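Local coordinates for bacterial Pleckstrin homology domain-containing protein (Shewanella loihica PV-4, PDB 3DCX), which is of unknown function but carries a bacterial pleckstrin-homology domain, at residues L28-F39 against G102-I112. Sequence-based numbering, arbitrary orientation.
Sequences LAYRVIRDMFVF and GTDVVGIQKTI
Y30 reaches from the hairpin to the turn leading into helix 105-112, where its OH accepts a nearly straight hydrogen bond from D104 N (2.9 Å, 165°). CG stands anti to the carbonyl carbon (chi1 -64°), directing the ring at the loop before the helix, with CE1 3.8 Å from T103 CA. T103 lays CG2 over one ring face, a CH-pi contact 4.1 Å from the centroid and almost on the normal, while T103 OG1 hydrogen-bonds to K100 O. I108 approaches obliquely, its CD1 3.7 Å from Y30 CE2. This is the PH-domain arrangement of a C-terminal helix packed against beta strands, here the hairpin turning at V32-D35. Replacing Y30 with an alanine would probably leave D104 N without this acceptor, and T103 CG2 and I108 CD1 without the ring they rest against. On the neighbouring strand the F39 ring lies across I108 at about a right angle, F39 CZ 4.1 Å from I108 CG1, and meets I112 CG1 at its edge. A turn further along, T111 splits its branches: CG2 touches F39 CD2 at 4.0 Å, whereas OG1, hydrogen-bonded to G107 O, sits beside L28 CD2. D104 OD1 caps the helix, accepting from G107 N at 3.2 Å.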
ATOM      1  N   LEU A  28     -20.131  -7.239 -16.521  1.00 29.05           N
ATOM      2  CA  LEU A  28     -20.502  -6.204 -17.455  1.00 29.50           C
ATOM      3  C   LEU A  28     -19.348  -5.941 -18.405  1.00 28.92           C
ATOM      4  O   LEU A  28     -18.187  -5.916 -17.989  1.00 27.72           O
ATOM      5  CB  LEU A  28     -20.814  -4.948 -16.658  1.00 31.93           C
ATOM      6  CG  LEU A  28     -21.519  -3.759 -17.276  1.00 35.04           C
ATOM      7  CD1 LEU A  28     -22.838  -4.153 -17.995  1.00 38.57           C
ATOM      8  CD2 LEU A  28     -21.760  -2.783 -16.137  1.00 36.70           C
ATOM      9  N   ALA A  29     -19.658  -5.712 -19.677  1.00 26.00           N
ATOM     10  CA  ALA A  29     -18.630  -5.361 -20.607  1.00 26.36           C
ATOM     11  C   ALA A  29     -19.094  -4.467 -21.735  1.00 26.82           C
ATOM     12  O   ALA A  29     -20.155  -4.669 -22.306  1.00 25.24           O
ATOM     13  CB  ALA A  29     -17.955  -6.618 -21.167  1.00 25.51           C
ATOM     14  N   TYR A  30     -18.244  -3.491 -22.062  1.00 26.47           N
ATOM     15  CA  TYR A  30     -18.533  -2.553 -23.132  1.00 27.81           C
ATOM     16  C   TYR A  30     -17.403  -2.545 -24.166  1.00 28.83           C
ATOM     17  O   TYR A  30     -16.222  -2.647 -23.838  1.00 28.58           O
ATOM     18  CB  TYR A  30     -18.746  -1.145 -22.575  1.00 28.27           C
ATOM     19  CG  TYR A  30     -19.944  -1.026 -21.668  1.00 28.64           C
ATOM     20  CD1 TYR A  30     -21.234  -0.975 -22.197  1.00 30.62           C
ATOM     21  CD2 TYR A  30     -19.803  -0.981 -20.283  1.00 31.83           C
ATOM     22  CE1 TYR A  30     -22.360  -0.881 -21.363  1.00 30.92           C
ATOM     23  CE2 TYR A  30     -20.937  -0.868 -19.438  1.00 32.26           C
ATOM     24  CZ  TYR A  30     -22.196  -0.829 -19.988  1.00 31.17           C
ATOM     25  OH  TYR A  30     -23.320  -0.737 -19.181  1.00 37.96           O
ATOM     26  N   ARG A  31     -17.786  -2.402 -25.424  1.00 29.59           N
ATOM     27  CA  ARG A  31     -16.836  -2.150 -26.485  1.00 31.93           C
ATOM     28  C   ARG A  31     -16.917  -0.706 -27.006  1.00 32.07           C
ATOM     29  O   ARG A  31     -17.987  -0.117 -27.163  1.00 32.21           O
ATOM     30  CB  ARG A  31     -17.061  -3.134 -27.624  1.00 33.38           C
ATOM     31  CG  ARG A  31     -15.890  -3.201 -28.600  1.00 39.14           C
ATOM     32  CD  ARG A  31     -16.326  -3.694 -29.957  1.00 48.81           C
ATOM     33  NE  ARG A  31     -16.309  -5.142 -30.076  1.00 51.66           N
ATOM     34  CZ  ARG A  31     -17.348  -5.936 -29.847  1.00 55.61           C
ATOM     35  NH1 ARG A  31     -18.521  -5.437 -29.459  1.00 59.48           N
ATOM     36  NH2 ARG A  31     -17.200  -7.243 -30.004  1.00 52.27           N
ATOM     37  N   VAL A  32     -15.764  -0.124 -27.261  1.00 32.67           N
ATOM     38  CA  VAL A  32     -15.706   1.145 -27.974  1.00 33.79           C
ATOM     39  C   VAL A  32     -14.778   0.895 -29.159  1.00 34.37           C
ATOM     40  O   VAL A  32     -13.563   0.790 -28.993  1.00 35.08           O
ATOM     41  CB  VAL A  32     -15.237   2.331 -27.075  1.00 32.80           C
ATOM     42  CG1 VAL A  32     -15.098   3.614 -27.910  1.00 33.25           C
ATOM     43  CG2 VAL A  32     -16.230   2.557 -25.954  1.00 35.00           C
ATOM     44  N   ILE A  33     -15.380   0.744 -30.340  1.00 34.65           N
ATOM     45  CA  ILE A  33     -14.665   0.391 -31.578  1.00 36.62           C
ATOM     46  C   ILE A  33     -13.953  -0.967 -31.409  1.00 34.68           C
ATOM     47  O   ILE A  33     -14.609  -2.000 -31.413  1.00 34.13           O
ATOM     48  CB  ILE A  33     -13.724   1.530 -32.090  1.00 38.36           C
ATOM     49  CG1 ILE A  33     -14.487   2.861 -32.217  1.00 43.53           C
ATOM     50  CG2 ILE A  33     -13.173   1.172 -33.467  1.00 40.40           C
ATOM     51  CD1 ILE A  33     -13.590   4.111 -32.173  1.00 40.40           C
ATOM     52  N   ARG A  34     -12.634  -0.988 -31.244  1.00 33.68           N
ATOM     53  CA  ARG A  34     -11.911  -2.255 -31.037  1.00 34.26           C
ATOM     54  C   ARG A  34     -11.560  -2.540 -29.566  1.00 32.54           C
ATOM     55  O   ARG A  34     -11.181  -3.657 -29.221  1.00 34.61           O
ATOM     56  CB  ARG A  34     -10.596  -2.253 -31.800  1.00 34.70           C
ATOM     57  CG  ARG A  34     -10.692  -1.951 -33.248  1.00 37.86           C
ATOM     58  CD  ARG A  34      -9.327  -2.153 -33.910  1.00 40.35           C
ATOM     59  NE  ARG A  34      -8.262  -1.303 -33.347  1.00 39.77           N
ATOM     60  CZ  ARG A  34      -7.206  -0.879 -34.049  1.00 39.80           C
ATOM     61  NH1 ARG A  34      -7.054  -1.240 -35.319  1.00 35.97           N
ATOM     62  NH2 ARG A  34      -6.292  -0.105 -33.485  1.00 31.93           N
ATOM     63  N   ASP A  35     -11.646  -1.525 -28.725  1.00 29.33           N
ATOM     64  CA  ASP A  35     -11.231  -1.611 -27.337  1.00 30.54           C
ATOM     65  C   ASP A  35     -12.404  -2.068 -26.474  1.00 30.37           C
ATOM     66  O   ASP A  35     -13.562  -1.894 -26.841  1.00 30.57           O
ATOM     67  CB  ASP A  35     -10.713  -0.249 -26.865  1.00 29.08           C
ATOM     68  CG  ASP A  35      -9.486   0.220 -27.638  1.00 35.53           C
ATOM     69  OD1 ASP A  35      -8.812  -0.624 -28.277  1.00 33.19           O
ATOM     70  OD2 ASP A  35      -9.190   1.441 -27.612  1.00 40.83           O
HETATM   71  N   MSE A  36     -12.087  -2.674 -25.337  1.00 29.53           N
HETATM   72  CA  MSE A  36     -13.076  -3.181 -24.414  1.00 33.10           C
HETATM   73  C   MSE A  36     -12.755  -2.826 -22.983  1.00 29.59           C
HETATM   74  O   MSE A  36     -11.592  -2.757 -22.575  1.00 31.23           O
HETATM   75  CB  MSE A  36     -13.175  -4.688 -24.521  1.00 31.88           C
HETATM   76  CG  MSE A  36     -14.344  -5.162 -25.278  1.00 41.39           C
HETATM   77 SE   MSE A  36     -14.468  -7.072 -25.091  0.75 44.15          SE
HETATM   78  CE  MSE A  36     -14.684  -7.390 -26.895  1.00 39.34           C
ATOM     79  N   PHE A  37     -13.821  -2.579 -22.235  1.00 29.00           N
ATOM     80  CA  PHE A  37     -13.762  -2.307 -20.819  1.00 28.77           C
ATOM     81  C   PHE A  37     -14.611  -3.384 -20.128  1.00 29.74           C
ATOM     82  O   PHE A  37     -15.837  -3.432 -20.300  1.00 30.01           O
ATOM     83  CB  PHE A  37     -14.333  -0.919 -20.599  1.00 30.56           C
ATOM     84  CG  PHE A  37     -13.915  -0.286 -19.326  1.00 32.68           C
ATOM     85  CD1 PHE A  37     -14.516  -0.621 -18.146  1.00 40.05           C
ATOM     86  CD2 PHE A  37     -12.905   0.650 -19.308  1.00 39.89           C
ATOM     87  CE1 PHE A  37     -14.130  -0.017 -16.951  1.00 38.52           C
ATOM     88  CE2 PHE A  37     -12.517   1.254 -18.113  1.00 38.67           C
ATOM     89  CZ  PHE A  37     -13.152   0.920 -16.939  1.00 35.49           C
ATOM     90  N   VAL A  38     -13.956  -4.279 -19.389  1.00 27.56           N
ATOM     91  CA  VAL A  38     -14.641  -5.448 -18.848  1.00 28.26           C
ATOM     92  C   VAL A  38     -14.672  -5.355 -17.330  1.00 27.06           C
ATOM     93  O   VAL A  38     -13.646  -5.083 -16.709  1.00 27.80           O
ATOM     94  CB  VAL A  38     -13.965  -6.731 -19.325  1.00 27.14           C
ATOM     95  CG1 VAL A  38     -14.672  -7.989 -18.754  1.00 23.97           C
ATOM     96  CG2 VAL A  38     -13.954  -6.742 -20.845  1.00 24.77           C
ATOM     97  N   PHE A  39     -15.860  -5.496 -16.762  1.00 25.28           N
ATOM     98  CA  PHE A  39     -16.018  -5.587 -15.307  1.00 26.22           C
ATOM     99  C   PHE A  39     -16.211  -7.025 -14.935  1.00 25.97           C
ATOM    100  O   PHE A  39     -17.197  -7.643 -15.336  1.00 24.46           O
ATOM    101  CB  PHE A  39     -17.238  -4.818 -14.810  1.00 25.83           C
ATOM    102  CG  PHE A  39     -17.181  -3.361 -15.064  1.00 26.44           C
ATOM    103  CD1 PHE A  39     -17.446  -2.852 -16.342  1.00 33.54           C
ATOM    104  CD2 PHE A  39     -16.896  -2.479 -14.031  1.00 31.14           C
ATOM    105  CE1 PHE A  39     -17.397  -1.480 -16.582  1.00 31.61           C
ATOM    106  CE2 PHE A  39     -16.845  -1.103 -14.255  1.00 30.46           C
ATOM    107  CZ  PHE A  39     -17.096  -0.604 -15.520  1.00 32.65           C
ATOM    108  N   GLY A 102     -25.038   4.883 -24.365  1.00 36.51           N
ATOM    109  CA  GLY A 102     -25.067   3.439 -24.443  1.00 37.24           C
ATOM    110  C   GLY A 102     -24.577   2.726 -23.184  1.00 38.00           C
ATOM    111  O   GLY A 102     -24.814   1.522 -23.028  1.00 40.47           O
ATOM    112  N   THR A 103     -23.868   3.420 -22.291  1.00 36.87           N
ATOM    113  CA  THR A 103     -23.411   2.772 -21.051  1.00 34.22           C
ATOM    114  C   THR A 103     -24.499   2.901 -19.974  1.00 33.19           C
ATOM    115  O   THR A 103     -25.308   3.831 -19.995  1.00 32.71           O
ATOM    116  CB  THR A 103     -22.034   3.312 -20.526  1.00 33.34           C
ATOM    117  OG1 THR A 103     -22.125   4.698 -20.216  1.00 37.61           O
ATOM    118  CG2 THR A 103     -20.876   3.077 -21.539  1.00 35.87           C
ATOM    119  N   ASP A 104     -24.553   1.936 -19.064  1.00 33.06           N
ATOM    120  CA  ASP A 104     -25.387   2.056 -17.867  1.00 31.65           C
ATOM    121  C   ASP A 104     -24.584   2.851 -16.844  1.00 32.04           C
ATOM    122  O   ASP A 104     -23.806   2.294 -16.058  1.00 30.82           O
ATOM    123  CB  ASP A 104     -25.732   0.675 -17.319  1.00 32.47           C
ATOM    124  CG  ASP A 104     -26.812   0.715 -16.244  1.00 35.05           C
ATOM    125  OD1 ASP A 104     -27.307   1.808 -15.887  1.00 37.68           O
ATOM    126  OD2 ASP A 104     -27.171  -0.374 -15.752  1.00 41.03           O
ATOM    127  N   VAL A 105     -24.747   4.170 -16.879  1.00 32.15           N
ATOM    128  CA  VAL A 105     -23.908   5.046 -16.062  1.00 32.83           C
ATOM    129  C   VAL A 105     -24.083   4.730 -14.579  1.00 32.37           C
ATOM    130  O   VAL A 105     -23.109   4.623 -13.842  1.00 32.01           O
ATOM    131  CB  VAL A 105     -24.189   6.524 -16.387  1.00 33.23           C
ATOM    132  CG1 VAL A 105     -23.703   7.451 -15.267  1.00 34.34           C
ATOM    133  CG2 VAL A 105     -23.539   6.855 -17.688  1.00 33.20           C
ATOM    134  N   VAL A 106     -25.330   4.570 -14.148  1.00 32.36           N
ATOM    135  CA  VAL A 106     -25.629   4.201 -12.755  1.00 31.90           C
ATOM    136  C   VAL A 106     -25.170   2.767 -12.426  1.00 30.83           C
ATOM    137  O   VAL A 106     -24.631   2.513 -11.353  1.00 31.76           O
ATOM    138  CB  VAL A 106     -27.135   4.392 -12.430  1.00 33.31           C
ATOM    139  CG1 VAL A 106     -27.513   3.648 -11.144  1.00 34.94           C
ATOM    140  CG2 VAL A 106     -27.478   5.878 -12.327  1.00 29.56           C
ATOM    141  N   GLY A 107     -25.349   1.835 -13.360  1.00 32.10           N
ATOM    142  CA  GLY A 107     -24.926   0.427 -13.148  1.00 31.10           C
ATOM    143  C   GLY A 107     -23.416   0.256 -13.057  1.00 29.28           C
ATOM    144  O   GLY A 107     -22.897  -0.480 -12.218  1.00 30.44           O
ATOM    145  N   ILE A 108     -22.706   0.959 -13.926  1.00 30.00           N
ATOM    146  CA  ILE A 108     -21.266   1.074 -13.822  1.00 30.58           C
ATOM    147  C   ILE A 108     -20.876   1.513 -12.410  1.00 28.83           C
ATOM    148  O   ILE A 108     -20.057   0.903 -11.761  1.00 31.68           O
ATOM    149  CB  ILE A 108     -20.711   2.059 -14.913  1.00 30.17           C
ATOM    150  CG1 ILE A 108     -20.617   1.314 -16.255  1.00 27.89           C
ATOM    151  CG2 ILE A 108     -19.360   2.656 -14.483  1.00 26.80           C
ATOM    152  CD1 ILE A 108     -20.293   2.228 -17.439  1.00 32.81           C
ATOM    153  N   GLN A 109     -21.481   2.581 -11.928  1.00 29.60           N
ATOM    154  CA  GLN A 109     -21.102   3.113 -10.624  1.00 28.93           C
ATOM    155  C   GLN A 109     -21.458   2.130  -9.507  1.00 29.21           C
ATOM    156  O   GLN A 109     -20.727   2.019  -8.503  1.00 29.10           O
ATOM    157  CB  GLN A 109     -21.809   4.437 -10.390  1.00 29.66           C
ATOM    158  CG  GLN A 109     -21.377   5.546 -11.332  1.00 31.21           C
ATOM    159  CD  GLN A 109     -22.187   6.778 -11.117  1.00 29.09           C
ATOM    160  OE1 GLN A 109     -21.970   7.505 -10.154  1.00 33.03           O
ATOM    161  NE2 GLN A 109     -23.165   7.007 -11.991  1.00 27.96           N
ATOM    162  N   LYS A 110     -22.597   1.451  -9.665  1.00 29.70           N
ATOM    163  CA  LYS A 110     -23.083   0.493  -8.670  1.00 29.82           C
ATOM    164  C   LYS A 110     -22.149  -0.709  -8.610  1.00 28.61           C
ATOM    165  O   LYS A 110     -21.826  -1.188  -7.535  1.00 31.01           O
ATOM    166  CB  LYS A 110     -24.508   0.043  -9.016  1.00 29.34           C
ATOM    167  CG  LYS A 110     -25.214  -0.755  -7.921  1.00 33.13           C
ATOM    168  CD  LYS A 110     -26.684  -0.979  -8.272  1.00 34.04           C
ATOM    169  CE  LYS A 110     -27.554  -1.334  -7.052  1.00 40.33           C
ATOM    170  NZ  LYS A 110     -27.021  -2.480  -6.260  1.00 40.20           N
ATOM    171  N   THR A 111     -21.707  -1.174  -9.778  1.00 29.34           N
ATOM    172  CA  THR A 111     -20.738  -2.272  -9.872  1.00 29.40           C
ATOM    173  C   THR A 111     -19.419  -1.942  -9.200  1.00 29.40           C
ATOM    174  O   THR A 111     -18.862  -2.761  -8.452  1.00 29.72           O
ATOM    175  CB  THR A 111     -20.454  -2.643 -11.339  1.00 31.36           C
ATOM    176  OG1 THR A 111     -21.692  -2.882 -11.999  1.00 30.38           O
ATOM    177  CG2 THR A 111     -19.575  -3.895 -11.423  1.00 31.15           C
ATOM    178  N   ILE A 112     -18.915  -0.734  -9.434  1.00 27.90           N
ATOM    179  CA  ILE A 112     -17.669  -0.331  -8.779  1.00 27.27           C
ATOM    180  C   ILE A 112     -17.853  -0.288  -7.278  1.00 26.94           C
ATOM    181  O   ILE A 112     -16.991  -0.721  -6.506  1.00 29.06           O
ATOM    182  CB  ILE A 112     -17.137   1.043  -9.330  1.00 27.63           C
ATOM    183  CG1 ILE A 112     -16.647   0.869 -10.763  1.00 31.58           C
ATOM    184  CG2 ILE A 112     -15.999   1.561  -8.470  1.00 24.38           C
ATOM    185  CD1 ILE A 112     -16.726   2.124 -11.642  1.00 25.73           C
TER